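Local structure of beta-glucuronidase (uncultured Clostridium sp., 6U7J) at residues 483-495 and 531-545. The protein hydrolyses beta-glucuronides as a gut microbial glycosyl hydrolase and probably contributes to the reactivation of estrogens. Numbering follows the deposited sequence.
Sequences IYPSLKTDLIKWH and CIEENNKAMDECDFV
Helix 483-495 and helix 531-540 run in the same general direction, their axes 37° apart and 7.7 Å at closest approach, and they come nearest where Lys488 meets Ala538. The small Ala538 lets the backbones close in: its CB sits against Tyr484 O, Lys488 N and, at 3.6 Å, Leu487 CB. On the side facing the barrel strands Leu487 CD2 lies between Asn535 OD1 and Met539 CG, while Ile483 spreads CG2 over the Asn535 amide and sends CD1 to Cys531. On the outer side Tyr484, with CG anti to its backbone N (chi1 154°), lays its ring alongside the second helix. Lys537 bends over one face as a cation-pi partner, NZ 4.3 Å from the ring centroid, and Tyr484 OH gives a very short hydrogen bond, 2.5 Å, to Glu541 OE1. Lys488 NZ makes a longer salt bridge to that same oxygen at 3.5 Å, so the hydroxyl holds Glu541 OE1 closely and the ammonium stands further off. A water joins Tyr484 N to Glu534 OE1.

Beyond the helix end the chain turns back at 542-545. Leu491 CD1 packs on Cys542 SG at 3.7 Å, and Phe544 forms an offset stack with His495, centroids 4.2 Å apart and planes 3° from parallel; Cys542 CB covers the opposite face of Phe544. His495 ND1 is hydrogen-bonded to Lys500 O. Leu491 and Met539 both reach strand 502-506, and the turn after helix 531-540 leads into the neighbouring parallel strand 545-551: two successive outer helices packed side by side around the TIM barrel of a family 2 glycosyl hydrolase.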
loop_
_atom_site.group_PDB
_atom_site.type_symbol
_atom_site.label_atom_id
_atom_site.label_comp_id
_atom_site.label_asym_id
_atom_site.label_seq_id
_atom_site.Cartn_x
_atom_site.Cartn_y
_atom_site.Cartn_z
ATOM N N ILE B 483 26.677 -11.626 2.086
ATOM C CA ILE B 483 26.508 -10.938 3.368
ATOM C C ILE B 483 27.301 -11.640 4.463
ATOM O O ILE B 483 28.160 -11.037 5.114
ATOM C CB ILE B 483 25.019 -10.846 3.751
ATOM C CG1 ILE B 483 24.222 -10.063 2.707
ATOM C CG2 ILE B 483 24.866 -10.203 5.150
ATOM C CD1 ILE B 483 22.744 -10.053 3.004
ATOM N N TYR B 484 26.988 -12.910 4.708
ATOM C CA TYR B 484 27.650 -13.645 5.781
ATOM C C TYR B 484 29.170 -13.629 5.660
ATOM O O TYR B 484 29.839 -13.307 6.657
ATOM C CB TYR B 484 27.095 -15.074 5.838
ATOM C CG TYR B 484 28.068 -16.074 6.418
ATOM C CD1 TYR B 484 28.402 -16.037 7.767
ATOM C CD2 TYR B 484 28.656 -17.053 5.614
ATOM C CE1 TYR B 484 29.287 -16.943 8.313
ATOM C CE2 TYR B 484 29.547 -17.968 6.141
ATOM C CZ TYR B 484 29.863 -17.905 7.499
ATOM O OH TYR B 484 30.746 -18.807 8.056
ATOM N N PRO B 485 29.780 -13.946 4.509
ATOM C CA PRO B 485 31.248 -13.847 4.428
ATOM C C PRO B 485 31.771 -12.450 4.693
ATOM O O PRO B 485 32.770 -12.295 5.409
ATOM C CB PRO B 485 31.550 -14.286 2.987
ATOM C CG PRO B 485 30.390 -15.072 2.582
ATOM C CD PRO B 485 29.209 -14.460 3.252
ATOM N N SER B 486 31.133 -11.422 4.119
ATOM C CA SER B 486 31.655 -10.070 4.267
ATOM C C SER B 486 31.652 -9.625 5.722
ATOM O O SER B 486 32.604 -8.988 6.183
ATOM C CB SER B 486 30.857 -9.092 3.411
ATOM O OG SER B 486 31.019 -9.400 2.047
ATOM N N LEU B 487 30.584 -9.931 6.457
ATOM C CA LEU B 487 30.507 -9.446 7.828
ATOM C C LEU B 487 31.440 -10.232 8.739
ATOM O O LEU B 487 32.116 -9.640 9.589
ATOM C CB LEU B 487 29.068 -9.504 8.344
ATOM C CG LEU B 487 28.929 -8.801 9.702
ATOM C CD1 LEU B 487 29.232 -7.308 9.592
ATOM C CD2 LEU B 487 27.567 -9.025 10.342
ATOM N N LYS B 488 31.496 -11.563 8.578
ATOM C CA LYS B 488 32.418 -12.362 9.380
ATOM C C LYS B 488 33.850 -11.880 9.200
ATOM O O LYS B 488 34.578 -11.680 10.179
ATOM C CB LYS B 488 32.317 -13.839 9.017
ATOM C CG LYS B 488 33.043 -14.769 9.995
ATOM C CD LYS B 488 32.888 -16.229 9.547
ATOM C CE LYS B 488 33.777 -17.191 10.349
ATOM N NZ LYS B 488 33.716 -16.865 11.788
ATOM N N THR B 489 34.257 -11.655 7.952
ATOM C CA THR B 489 35.610 -11.180 7.685
ATOM C C THR B 489 35.846 -9.820 8.329
ATOM O O THR B 489 36.880 -9.589 8.967
ATOM C CB THR B 489 35.846 -11.099 6.177
ATOM O OG1 THR B 489 35.833 -12.416 5.619
ATOM C CG2 THR B 489 37.181 -10.444 5.880
ATOM N N ASP B 490 34.890 -8.902 8.176
ATOM C CA ASP B 490 35.075 -7.577 8.750
ATOM C C ASP B 490 35.103 -7.643 10.271
ATOM O O ASP B 490 35.957 -7.020 10.908
ATOM C CB ASP B 490 33.978 -6.629 8.258
ATOM C CG ASP B 490 34.375 -5.166 8.381
ATOM O OD1 ASP B 490 35.375 -4.758 7.755
ATOM O OD2 ASP B 490 33.692 -4.428 9.120
ATOM N N LEU B 491 34.189 -8.413 10.867
ATOM C CA LEU B 491 34.167 -8.564 12.316
ATOM C C LEU B 491 35.521 -9.011 12.844
ATOM O O LEU B 491 36.009 -8.491 13.859
ATOM C CB LEU B 491 33.097 -9.584 12.717
ATOM C CG LEU B 491 31.640 -9.151 12.642
ATOM C CD1 LEU B 491 30.749 -10.337 12.978
ATOM C CD2 LEU B 491 31.413 -7.986 13.602
ATOM N N ILE B 492 36.145 -9.978 12.166
ATOM C CA ILE B 492 37.388 -10.541 12.676
ATOM C C ILE B 492 38.522 -9.527 12.551
ATOM O O ILE B 492 39.380 -9.432 13.438
ATOM C CB ILE B 492 37.700 -11.871 11.965
ATOM C CG1 ILE B 492 36.660 -12.930 12.351
ATOM C CG2 ILE B 492 39.086 -12.369 12.347
ATOM C CD1 ILE B 492 36.775 -14.213 11.550
ATOM N N LYS B 493 38.524 -8.732 11.472
ATOM C CA LYS B 493 39.528 -7.676 11.334
ATOM C C LYS B 493 39.406 -6.627 12.446
ATOM O O LYS B 493 40.422 -6.159 12.977
ATOM C CB LYS B 493 39.424 -7.022 9.953
ATOM C CG LYS B 493 39.748 -7.996 8.820
ATOM C CD LYS B 493 40.083 -7.308 7.499
ATOM C CE LYS B 493 38.909 -6.518 6.960
ATOM N NZ LYS B 493 39.082 -6.152 5.520
ATOM N N TRP B 494 38.178 -6.255 12.826
ATOM C CA TRP B 494 38.005 -5.276 13.905
ATOM C C TRP B 494 38.501 -5.833 15.239
ATOM O O TRP B 494 39.087 -5.105 16.053
ATOM C CB TRP B 494 36.532 -4.853 14.023
ATOM C CG TRP B 494 36.054 -3.883 12.965
ATOM C CD1 TRP B 494 35.308 -4.178 11.864
ATOM C CD2 TRP B 494 36.284 -2.467 12.925
ATOM N NE1 TRP B 494 35.064 -3.038 11.134
ATOM C CE2 TRP B 494 35.650 -1.974 11.766
ATOM C CE3 TRP B 494 36.970 -1.568 13.755
ATOM C CZ2 TRP B 494 35.679 -0.625 11.412
ATOM C CZ3 TRP B 494 36.999 -0.228 13.403
ATOM C CH2 TRP B 494 36.357 0.231 12.242
ATOM N N HIS B 495 38.267 -7.119 15.489
ATOM C CA HIS B 495 38.723 -7.701 16.747
ATOM C C HIS B 495 40.237 -7.832 16.775
ATOM O O HIS B 495 40.877 -7.545 17.796
ATOM C CB HIS B 495 38.084 -9.063 16.963
ATOM C CG HIS B 495 38.486 -9.709 18.247
ATOM N ND1 HIS B 495 38.290 -9.106 19.472
ATOM C CD2 HIS B 495 39.068 -10.905 18.502
ATOM C CE1 HIS B 495 38.733 -9.904 20.426
ATOM N NE2 HIS B 495 39.210 -11.001 19.865
ATOM N N CYS B 531 18.337 -10.503 4.750
ATOM C CA CYS B 531 19.511 -9.677 4.982
ATOM C C CYS B 531 19.942 -9.738 6.449
ATOM O O CYS B 531 21.133 -9.883 6.755
ATOM C CB CYS B 531 19.203 -8.238 4.551
ATOM S SG CYS B 531 20.443 -7.004 4.890
ATOM N N ILE B 532 18.974 -9.682 7.369
ATOM C CA ILE B 532 19.279 -9.715 8.796
ATOM C C ILE B 532 19.723 -11.117 9.227
ATOM O O ILE B 532 20.657 -11.267 10.020
ATOM C CB ILE B 532 18.057 -9.209 9.596
ATOM C CG1 ILE B 532 17.940 -7.690 9.441
ATOM C CG2 ILE B 532 18.156 -9.541 11.073
ATOM C CD1 ILE B 532 16.791 -7.131 10.209
ATOM N N GLU B 533 19.065 -12.161 8.719
ATOM C CA GLU B 533 19.497 -13.531 9.009
ATOM C C GLU B 533 20.971 -13.762 8.677
ATOM O O GLU B 533 21.712 -14.371 9.457
ATOM C CB GLU B 533 18.668 -14.519 8.202
ATOM C CG GLU B 533 17.371 -14.902 8.805
ATOM C CD GLU B 533 16.523 -15.668 7.804
ATOM O OE1 GLU B 533 17.016 -15.979 6.681
ATOM O OE2 GLU B 533 15.360 -15.977 8.142
ATOM N N GLU B 534 21.383 -13.352 7.477
ATOM C CA GLU B 534 22.740 -13.624 7.027
ATOM C C GLU B 534 23.753 -12.854 7.861
ATOM O O GLU B 534 24.807 -13.395 8.220
ATOM C CB GLU B 534 22.875 -13.272 5.547
ATOM C CG GLU B 534 22.140 -14.237 4.611
ATOM C CD GLU B 534 22.541 -15.669 4.873
ATOM O OE1 GLU B 534 23.750 -15.956 4.782
ATOM O OE2 GLU B 534 21.665 -16.500 5.191
ATOM N N ASN B 535 23.452 -11.591 8.186
ATOM C CA ASN B 535 24.328 -10.862 9.091
ATOM C C ASN B 535 24.400 -11.564 10.441
ATOM O O ASN B 535 25.489 -11.743 10.997
ATOM C CB ASN B 535 23.860 -9.411 9.238
ATOM C CG ASN B 535 24.286 -8.549 8.061
ATOM O OD1 ASN B 535 25.478 -8.343 7.831
ATOM N ND2 ASN B 535 23.312 -8.063 7.288
ATOM N N ASN B 536 23.255 -12.014 10.955
ATOM C CA ASN B 536 23.234 -12.678 12.252
ATOM C C ASN B 536 24.077 -13.947 12.234
ATOM O O ASN B 536 24.724 -14.288 13.236
ATOM C CB ASN B 536 21.794 -12.991 12.651
ATOM C CG ASN B 536 21.067 -11.774 13.176
ATOM O OD1 ASN B 536 21.682 -10.737 13.402
ATOM N ND2 ASN B 536 19.757 -11.888 13.363
ATOM N N LYS B 537 24.078 -14.656 11.099
ATOM C CA LYS B 537 24.906 -15.847 10.962
ATOM C C LYS B 537 26.375 -15.516 11.175
ATOM O O LYS B 537 27.097 -16.265 11.839
ATOM C CB LYS B 537 24.696 -16.462 9.583
ATOM C CG LYS B 537 25.278 -17.845 9.436
ATOM C CD LYS B 537 25.148 -18.335 8.005
ATOM C CE LYS B 537 26.463 -18.947 7.528
ATOM N NZ LYS B 537 26.279 -20.304 6.939
ATOM N N ALA B 538 26.828 -14.386 10.622
ATOM C CA ALA B 538 28.218 -13.977 10.780
ATOM C C ALA B 538 28.564 -13.767 12.251
ATOM O O ALA B 538 29.566 -14.290 12.750
ATOM C CB ALA B 538 28.481 -12.705 9.975
ATOM N N MET B 539 27.741 -12.998 12.961
ATOM C CA MET B 539 28.032 -12.694 14.357
ATOM C C MET B 539 27.980 -13.943 15.224
ATOM O O MET B 539 28.728 -14.051 16.205
ATOM C CB MET B 539 27.049 -11.654 14.879
ATOM C CG MET B 539 27.052 -10.344 14.111
ATOM S SD MET B 539 25.826 -9.214 14.825
ATOM C CE MET B 539 24.579 -9.230 13.526
ATOM N N ASP B 540 27.104 -14.888 14.887
ATOM C CA ASP B 540 27.009 -16.106 15.674
ATOM C C ASP B 540 28.281 -16.943 15.605
ATOM O O ASP B 540 28.507 -17.778 16.486
ATOM C CB ASP B 540 25.803 -16.919 15.215
ATOM C CG ASP B 540 24.504 -16.369 15.760
ATOM O OD1 ASP B 540 24.561 -15.524 16.688
ATOM O OD2 ASP B 540 23.430 -16.781 15.271
ATOM N N GLU B 541 29.129 -16.726 14.601
ATOM C CA GLU B 541 30.393 -17.447 14.492
ATOM C C GLU B 541 31.575 -16.698 15.108
ATOM O O GLU B 541 32.713 -17.151 14.973
ATOM C CB GLU B 541 30.684 -17.766 13.024
ATOM C CG GLU B 541 29.697 -18.758 12.462
ATOM C CD GLU B 541 30.005 -19.199 11.043
ATOM O OE1 GLU B 541 31.074 -18.833 10.496
ATOM O OE2 GLU B 541 29.155 -19.924 10.480
ATOM N N CYS B 542 31.333 -15.576 15.784
ATOM C CA CYS B 542 32.380 -14.762 16.392
ATOM C C CYS B 542 32.143 -14.684 17.891
ATOM O O CYS B 542 31.135 -14.119 18.331
ATOM C CB CYS B 542 32.395 -13.361 15.785
ATOM S SG CYS B 542 32.751 -13.317 14.021
ATOM N N ASP B 543 33.083 -15.212 18.677
ATOM C CA ASP B 543 32.906 -15.264 20.129
ATOM C C ASP B 543 33.165 -13.929 20.820
ATOM O O ASP B 543 32.920 -13.817 22.023
ATOM C CB ASP B 543 33.806 -16.349 20.748
ATOM C CG ASP B 543 35.311 -16.067 20.596
ATOM O OD1 ASP B 543 35.713 -15.127 19.882
ATOM O OD2 ASP B 543 36.111 -16.806 21.214
ATOM N N PHE B 544 33.637 -12.923 20.098
ATOM C CA PHE B 544 33.946 -11.621 20.676
ATOM C C PHE B 544 32.833 -10.598 20.465
ATOM O O PHE B 544 32.990 -9.432 20.851
ATOM C CB PHE B 544 35.256 -11.102 20.080
ATOM C CG PHE B 544 35.253 -11.074 18.586
ATOM C CD1 PHE B 544 34.737 -9.981 17.907
ATOM C CD2 PHE B 544 35.734 -12.149 17.858
ATOM C CE1 PHE B 544 34.713 -9.951 16.524
ATOM C CE2 PHE B 544 35.712 -12.122 16.465
ATOM C CZ PHE B 544 35.205 -11.015 15.800
ATOM N N VAL B 545 31.717 -10.996 19.868
ATOM C CA VAL B 545 30.623 -10.075 19.593
ATOM C C VAL B 545 29.701 -10.051 20.807
ATOM O O VAL B 545 29.195 -11.090 21.231
ATOM C CB VAL B 545 29.884 -10.487 18.308
ATOM C CG1 VAL B 545 28.511 -9.842 18.239
ATOM C CG2 VAL B 545 30.715 -10.095 17.093
HETATM O O HOH W 1 25.232 -14.544 3.130
#